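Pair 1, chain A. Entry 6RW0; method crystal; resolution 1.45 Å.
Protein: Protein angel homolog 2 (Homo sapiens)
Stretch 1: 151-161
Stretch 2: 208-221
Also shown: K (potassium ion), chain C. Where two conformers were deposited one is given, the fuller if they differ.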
# COMPACT_ATOMS: atom_id res chain seq x y z
N LEU A 151 -18.72 -8.72 1.53
CA LEU A 151 -18.92 -9.84 2.45
C LEU A 151 -18.46 -9.51 3.87
O LEU A 151 -19.12 -9.91 4.83
CB LEU A 151 -18.20 -11.09 1.94
CG LEU A 151 -18.65 -11.56 0.56
CD1 LEU A 151 -17.90 -12.82 0.17
CD2 LEU A 151 -20.14 -11.81 0.56
N SER A 152 -17.32 -8.83 4.02
CA SER A 152 -16.85 -8.49 5.35
C SER A 152 -15.87 -7.33 5.29
O SER A 152 -15.19 -7.11 4.28
CB SER A 152 -16.19 -9.68 6.05
OG SER A 152 -15.04 -10.11 5.36
N VAL A 153 -15.81 -6.60 6.40
CA VAL A 153 -14.90 -5.48 6.61
C VAL A 153 -14.05 -5.82 7.82
O VAL A 153 -14.58 -6.10 8.90
CB VAL A 153 -15.68 -4.18 6.85
CG1 VAL A 153 -14.71 -3.01 7.01
CG2 VAL A 153 -16.67 -3.94 5.72
N ASN A 154 -12.73 -5.75 7.65
CA ASN A 154 -11.78 -6.30 8.63
C ASN A 154 -10.68 -5.28 8.86
O ASN A 154 -9.62 -5.33 8.21
CB ASN A 154 -11.26 -7.64 8.13
CG ASN A 154 -12.40 -8.57 7.73
OD1 ASN A 154 -12.96 -9.26 8.57
ND2 ASN A 154 -12.76 -8.57 6.46
N PRO A 155 -10.88 -4.35 9.79
CA PRO A 155 -9.83 -3.38 10.10
C PRO A 155 -8.69 -4.02 10.87
O PRO A 155 -8.87 -5.00 11.58
CB PRO A 155 -10.57 -2.34 10.96
CG PRO A 155 -11.63 -3.17 11.70
CD PRO A 155 -12.08 -4.18 10.64
N VAL A 156 -7.51 -3.40 10.76
CA VAL A 156 -6.33 -3.83 11.50
C VAL A 156 -5.73 -2.60 12.16
O VAL A 156 -5.43 -1.61 11.48
CB VAL A 156 -5.30 -4.49 10.57
CG1 VAL A 156 -4.16 -5.08 11.37
CG2 VAL A 156 -5.94 -5.56 9.69
N GLU A 157 -5.55 -2.65 13.48
CA GLU A 157 -4.83 -1.61 14.21
C GLU A 157 -3.46 -2.16 14.59
O GLU A 157 -3.37 -3.19 15.28
CB GLU A 157 -5.58 -1.20 15.48
CG GLU A 157 -6.86 -0.46 15.18
CD GLU A 157 -7.64 -0.03 16.41
OE1 GLU A 157 -7.30 -0.44 17.55
OE2 GLU A 157 -8.62 0.73 16.22
N PHE A 158 -2.40 -1.48 14.16
CA PHE A 158 -1.07 -1.95 14.51
C PHE A 158 -0.65 -1.50 15.91
O PHE A 158 0.30 -2.07 16.46
CB PHE A 158 -0.02 -1.52 13.48
CG PHE A 158 -0.30 -1.99 12.06
CD1 PHE A 158 -0.77 -3.27 11.80
CD2 PHE A 158 -0.07 -1.15 10.99
CE1 PHE A 158 -1.01 -3.69 10.50
CE2 PHE A 158 -0.31 -1.56 9.71
CZ PHE A 158 -0.79 -2.83 9.46
N PHE A 159 -1.36 -0.56 16.48
CA PHE A 159 -1.05 -0.09 17.84
C PHE A 159 -1.55 -1.12 18.85
O PHE A 159 -2.73 -1.41 18.84
CB PHE A 159 -1.72 1.25 18.14
CG PHE A 159 -1.49 1.73 19.54
CD1 PHE A 159 -0.23 2.10 19.95
CD2 PHE A 159 -2.51 1.74 20.46
CE1 PHE A 159 -0.00 2.50 21.25
CE2 PHE A 159 -2.28 2.15 21.76
CZ PHE A 159 -1.02 2.51 22.15
N ARG A 160 -0.68 -1.67 19.69
CA ARG A 160 -1.09 -2.58 20.77
C ARG A 160 -0.64 -1.94 22.09
O ARG A 160 0.52 -1.93 22.34
CB ARG A 160 -0.47 -3.96 20.58
CG ARG A 160 -1.14 -4.80 19.51
CD ARG A 160 -2.46 -5.36 19.97
NE ARG A 160 -2.31 -6.28 21.08
CZ ARG A 160 -2.26 -7.60 20.97
NH1 ARG A 160 -2.43 -8.18 19.80
NH2 ARG A 160 -1.99 -8.34 22.03
N PRO A 161 -1.53 -1.52 22.98
CA PRO A 161 -1.10 -0.88 24.20
C PRO A 161 -0.38 -1.87 25.12
O PRO A 161 0.32 -1.43 25.94
CB PRO A 161 -2.37 -0.33 24.83
CG PRO A 161 -3.47 -1.14 24.24
CD PRO A 161 -2.98 -1.66 22.90
N THR A 208 6.73 -6.16 11.84
CA THR A 208 5.66 -6.65 12.69
C THR A 208 4.31 -6.14 12.20
O THR A 208 3.33 -6.89 12.20
CB THR A 208 5.92 -6.24 14.14
OG1 THR A 208 7.22 -6.71 14.56
CG2 THR A 208 4.90 -6.86 15.09
N GLN A 209 4.24 -4.87 11.78
CA GLN A 209 3.02 -4.35 11.16
C GLN A 209 2.65 -5.16 9.93
O GLN A 209 1.49 -5.56 9.75
CB GLN A 209 3.20 -2.88 10.81
CG GLN A 209 3.35 -1.98 12.03
CD GLN A 209 3.39 -0.50 11.68
OE1 GLN A 209 3.63 -0.11 10.54
NE2 GLN A 209 3.15 0.35 12.69
N LEU A 210 3.62 -5.43 9.06
CA LEU A 210 3.35 -6.26 7.90
C LEU A 210 2.82 -7.63 8.30
O LEU A 210 1.86 -8.14 7.72
CB LEU A 210 4.61 -6.38 7.05
CG LEU A 210 4.51 -7.31 5.84
CD1 LEU A 210 3.49 -6.77 4.85
CD2 LEU A 210 5.85 -7.49 5.18
N ALA A 211 3.45 -8.26 9.30
CA ALA A 211 2.99 -9.57 9.76
C ALA A 211 1.54 -9.51 10.23
O ALA A 211 0.76 -10.44 10.01
CB ALA A 211 3.90 -10.08 10.88
N MET A 212 1.16 -8.42 10.91
CA MET A 212 -0.21 -8.27 11.37
C MET A 212 -1.18 -8.17 10.19
O MET A 212 -2.26 -8.77 10.22
CB MET A 212 -0.31 -7.05 12.28
CG MET A 212 0.40 -7.25 13.60
SD MET A 212 0.67 -5.73 14.54
CE MET A 212 -0.85 -5.57 15.29
N LEU A 213 -0.82 -7.42 9.15
CA LEU A 213 -1.66 -7.38 7.96
C LEU A 213 -1.75 -8.75 7.30
O LEU A 213 -2.84 -9.21 6.93
CB LEU A 213 -1.13 -6.36 6.96
CG LEU A 213 -2.03 -6.12 5.75
CD1 LEU A 213 -3.32 -5.44 6.17
CD2 LEU A 213 -1.29 -5.30 4.71
N LEU A 214 -0.61 -9.42 7.14
CA LEU A 214 -0.60 -10.74 6.52
C LEU A 214 -1.43 -11.74 7.31
O LEU A 214 -2.12 -12.59 6.73
CB LEU A 214 0.83 -11.24 6.33
CG LEU A 214 1.68 -10.47 5.34
CD1 LEU A 214 3.10 -11.01 5.35
CD2 LEU A 214 1.12 -10.49 3.92
N ALA A 215 -1.38 -11.67 8.65
CA ALA A 215 -2.21 -12.57 9.46
C ALA A 215 -3.69 -12.30 9.24
O ALA A 215 -4.49 -13.24 9.15
CB ALA A 215 -1.85 -12.43 10.93
N GLU A 216 -4.09 -11.03 9.15
CA GLU A 216 -5.50 -10.75 8.88
C GLU A 216 -5.90 -11.30 7.52
O GLU A 216 -6.97 -11.91 7.38
CB GLU A 216 -5.77 -9.25 8.97
CG GLU A 216 -7.25 -8.92 8.89
CD GLU A 216 -7.99 -9.23 10.16
OE1 GLU A 216 -7.36 -9.38 11.23
OE2 GLU A 216 -9.23 -9.32 10.09
N ILE A 217 -5.06 -11.11 6.51
CA ILE A 217 -5.35 -11.65 5.18
C ILE A 217 -5.47 -13.17 5.23
O ILE A 217 -6.37 -13.75 4.61
CB ILE A 217 -4.28 -11.21 4.17
CG1 ILE A 217 -4.31 -9.70 4.00
CG2 ILE A 217 -4.50 -11.93 2.84
CD1 ILE A 217 -3.13 -9.15 3.20
N SER A 218 -4.58 -13.82 5.96
CA SER A 218 -4.64 -15.28 6.03
C SER A 218 -5.96 -15.76 6.61
O SER A 218 -6.47 -16.81 6.22
CB SER A 218 -3.49 -15.81 6.86
OG SER A 218 -3.67 -17.19 7.09
N SER A 219 -6.53 -15.01 7.55
CA SER A 219 -7.80 -15.42 8.12
C SER A 219 -8.96 -15.09 7.19
O SER A 219 -9.88 -15.90 7.03
CB SER A 219 -7.98 -14.75 9.48
OG SER A 219 -9.13 -15.28 10.11
N VAL A 220 -8.95 -13.90 6.59
CA VAL A 220 -10.08 -13.46 5.78
C VAL A 220 -10.15 -14.21 4.46
O VAL A 220 -11.24 -14.55 3.98
CB VAL A 220 -10.00 -11.94 5.58
CG1 VAL A 220 -11.06 -11.46 4.59
CG2 VAL A 220 -10.12 -11.21 6.90
N ALA A 221 -8.99 -14.45 3.82
CA ALA A 221 -8.94 -15.07 2.50
C ALA A 221 -9.05 -16.60 2.54
O ALA A 221 -9.18 -17.23 1.49
CB ALA A 221 -7.66 -14.69 1.76
K K C . -10.51 -17.65 8.97
O HOH W 1 -7.30 -6.93 12.87
O HOH W 2 2.39 -0.06 15.77
O HOH W 3 -12.17 -19.27 7.57

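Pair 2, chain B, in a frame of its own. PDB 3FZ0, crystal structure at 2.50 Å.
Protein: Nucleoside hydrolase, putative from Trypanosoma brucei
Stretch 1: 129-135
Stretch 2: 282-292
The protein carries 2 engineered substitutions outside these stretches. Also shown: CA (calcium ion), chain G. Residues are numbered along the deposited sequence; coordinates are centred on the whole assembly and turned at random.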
# COMPACT_ATOMS: atom_id res chain seq x y z
N TYR B 129 28.17 20.52 -16.29
CA TYR B 129 26.89 20.16 -16.85
C TYR B 129 25.90 19.95 -15.72
O TYR B 129 26.25 19.35 -14.70
CB TYR B 129 27.00 18.88 -17.66
CG TYR B 129 27.84 19.03 -18.91
CD1 TYR B 129 29.23 19.11 -18.84
CD2 TYR B 129 27.24 19.07 -20.16
CE1 TYR B 129 30.01 19.24 -20.02
CE2 TYR B 129 28.02 19.19 -21.34
CZ TYR B 129 29.38 19.29 -21.27
OH TYR B 129 30.15 19.42 -22.43
N GLN B 130 24.67 20.44 -15.91
CA GLN B 130 23.60 20.30 -14.91
C GLN B 130 22.30 19.88 -15.59
O GLN B 130 22.03 20.28 -16.75
CB GLN B 130 23.39 21.62 -14.17
CG GLN B 130 24.55 22.06 -13.33
CD GLN B 130 24.30 23.35 -12.60
OE1 GLN B 130 24.37 24.43 -13.17
NE2 GLN B 130 24.02 23.25 -11.30
N LEU B 131 21.52 19.07 -14.89
CA LEU B 131 20.23 18.65 -15.38
C LEU B 131 19.26 19.30 -14.45
O LEU B 131 19.37 19.14 -13.24
CB LEU B 131 20.09 17.14 -15.31
CG LEU B 131 18.96 16.40 -16.07
CD1 LEU B 131 19.11 14.92 -15.85
CD2 LEU B 131 17.59 16.79 -15.63
N VAL B 132 18.33 20.08 -14.99
CA VAL B 132 17.25 20.65 -14.21
C VAL B 132 15.95 20.05 -14.70
O VAL B 132 15.65 20.15 -15.88
CB VAL B 132 17.21 22.15 -14.39
CG1 VAL B 132 16.14 22.78 -13.43
CG2 VAL B 132 18.61 22.71 -14.15
N ALA B 133 15.17 19.45 -13.82
CA ALA B 133 13.97 18.71 -14.20
C ALA B 133 12.77 19.49 -13.73
O ALA B 133 12.61 19.72 -12.52
CB ALA B 133 13.95 17.31 -13.53
N LEU B 134 11.90 19.87 -14.66
CA LEU B 134 10.76 20.71 -14.34
C LEU B 134 9.42 20.02 -14.53
O LEU B 134 8.37 20.69 -14.61
CB LEU B 134 10.80 21.98 -15.19
CG LEU B 134 12.12 22.76 -15.19
CD1 LEU B 134 12.05 23.97 -16.13
CD2 LEU B 134 12.52 23.19 -13.76
N GLY B 135 9.43 18.70 -14.62
CA GLY B 135 8.18 17.97 -14.76
C GLY B 135 8.26 16.63 -14.07
O GLY B 135 9.12 16.41 -13.20
N PRO B 282 6.85 28.11 -9.81
CA PRO B 282 7.77 27.10 -9.26
C PRO B 282 8.97 26.73 -10.10
O PRO B 282 10.11 26.72 -9.57
CB PRO B 282 6.88 25.88 -9.01
CG PRO B 282 5.53 26.51 -8.73
CD PRO B 282 5.45 27.64 -9.77
N ASP B 283 8.77 26.42 -11.39
CA ASP B 283 9.92 26.01 -12.23
C ASP B 283 11.00 27.07 -12.35
O ASP B 283 12.18 26.74 -12.46
CB ASP B 283 9.46 25.58 -13.61
CG ASP B 283 8.62 24.32 -13.57
OD1 ASP B 283 8.78 23.53 -12.62
OD2 ASP B 283 7.80 24.12 -14.48
N ALA B 284 10.63 28.35 -12.30
CA ALA B 284 11.62 29.43 -12.41
C ALA B 284 12.50 29.44 -11.17
O ALA B 284 13.70 29.72 -11.26
CB ALA B 284 10.95 30.79 -12.62
N VAL B 285 11.91 29.11 -10.02
CA VAL B 285 12.66 29.06 -8.77
C VAL B 285 13.72 27.94 -8.84
O VAL B 285 14.87 28.09 -8.40
CB VAL B 285 11.70 28.95 -7.52
CG1 VAL B 285 12.48 28.87 -6.20
CG2 VAL B 285 10.75 30.12 -7.45
N ALA B 286 13.34 26.81 -9.41
CA ALA B 286 14.25 25.68 -9.53
C ALA B 286 15.43 26.04 -10.45
O ALA B 286 16.60 25.81 -10.10
CB ALA B 286 13.50 24.44 -10.05
N VAL B 287 15.15 26.60 -11.64
CA VAL B 287 16.22 27.08 -12.53
C VAL B 287 17.15 28.08 -11.80
O VAL B 287 18.37 27.99 -11.93
CB VAL B 287 15.70 27.67 -13.89
CG1 VAL B 287 16.82 28.31 -14.67
CG2 VAL B 287 15.06 26.54 -14.74
N LEU B 288 16.58 29.00 -11.02
CA LEU B 288 17.41 29.92 -10.25
C LEU B 288 18.34 29.19 -9.26
O LEU B 288 19.54 29.55 -9.13
CB LEU B 288 16.53 30.92 -9.50
CG LEU B 288 17.30 31.96 -8.69
CD1 LEU B 288 17.83 32.99 -9.62
CD2 LEU B 288 16.35 32.57 -7.69
N VAL B 289 17.82 28.18 -8.58
CA VAL B 289 18.62 27.42 -7.63
C VAL B 289 19.80 26.76 -8.35
O VAL B 289 20.90 26.75 -7.82
CB VAL B 289 17.77 26.41 -6.83
CG1 VAL B 289 18.63 25.38 -6.11
CG2 VAL B 289 16.90 27.16 -5.83
N ALA B 290 19.55 26.22 -9.54
CA ALA B 290 20.58 25.52 -10.31
C ALA B 290 21.71 26.42 -10.72
O ALA B 290 22.86 26.04 -10.67
CB ALA B 290 19.99 24.91 -11.55
N ILE B 291 21.38 27.62 -11.16
CA ILE B 291 22.42 28.46 -11.74
C ILE B 291 22.98 29.53 -10.79
O ILE B 291 24.10 29.98 -10.99
CB ILE B 291 22.06 28.98 -13.14
CG1 ILE B 291 20.85 29.87 -13.14
CG2 ILE B 291 21.73 27.80 -14.03
CD1 ILE B 291 20.16 29.94 -14.54
N ARG B 292 22.22 29.91 -9.76
CA ARG B 292 22.71 30.82 -8.75
C ARG B 292 22.58 30.19 -7.39
O ARG B 292 21.64 30.50 -6.66
CB ARG B 292 21.97 32.16 -8.79
CG ARG B 292 21.95 32.83 -10.15
CD ARG B 292 21.77 34.32 -10.01
NE ARG B 292 23.06 34.99 -9.89
CZ ARG B 292 23.27 36.10 -9.18
NH1 ARG B 292 22.29 36.68 -8.50
NH2 ARG B 292 24.50 36.64 -9.14
CA CA G . 6.63 22.07 -15.11
O HOH W 4 6.72 21.95 -12.82
O HOH W 5 4.85 20.20 -14.32
O HOH W 6 4.68 23.45 -14.54

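A strand laid antiparallel against a helix poses a simple packing problem: alternate strand residues point toward the helix, and their side chains must fill the space between two backbones whose separation is fixed by the geometry. Pairs 1 and 2 meet this problem on nearly the same framework. The strand and helix axes approach to 9.1 Å at 160° in pair 1 and to 8.9 Å at 165° in pair 2, and the central backbones superpose with an RMSD of 0.6 Å.

The fixed point is a valine. Val156(A) and Val132(B) coincide in backbone and side chain, both in the t rotamer, and each addresses a helical leucine or valine, Leu213(A) or Val287(B). The CG2 of Val156(A) lies 4.4 Å from CD1 of Leu213(A), whereas CG1 of Val132(B) lies 4.1 Å from CG2 of Val287(B). One helical turn further on, the solutions diverge. In pair 2 the small Ala290(B) brings its CB to 3.7 Å from CG2 of Val132(B); in pair 1 the matching Glu216(A) covers the valine with its aliphatic stem, its CG 3.7 Å from CG2 of Val156(A), while a water links its OE1 to O of Pro155(A).

The next position that points toward the helix, Phe158(A) or Leu134(B), shows a larger exchange. Although the two side-chain centres nearly coincide, their surroundings differ. The flat ring of Phe158(A) receives CB of Gln209(A) over one face, 3.8 Å from the ring centroid, and its CD1 packs 3.8 Å from CB of Met212(A). Met212(A) also extends past the end of the strand, placing its CE 3.5 Å from O of Glu157(A). Leu134(B) meets the matching helix positions with its methyls: CD2 lies 4.0 Å from CB of Ala286(B), the counterpart of Met212(A), and both CD1, at 4.2 Å, and CD2, at 4.3 Å, pack against CG2 of Val287(B). Where pair 1 has Gln209(A), pair 2 has Asp283(B), and a calcium ion joins the stretches, bound by O of Leu134(B) at 2.3 Å and OD2 of Asp283(B) at 2.4 Å. The cation allows these two oxygens to sit close together.

Polar chemistry also differs at Asn154(A) and Gln130(B). The longer Gln130(B) donates from NE2 to O of Ala290(B) at 3.1 Å, the sole direct hydrogen bond across either pair. Asn154(A) instead donates from ND2 to OG of Ser152(A) at 3.0 Å, within its own strand, and meets the helix through contacts such as its CG 3.6 Å from CG2 of Val220(A). A common backbone thus accommodates aromatic packing in one case and metal bridging in the other.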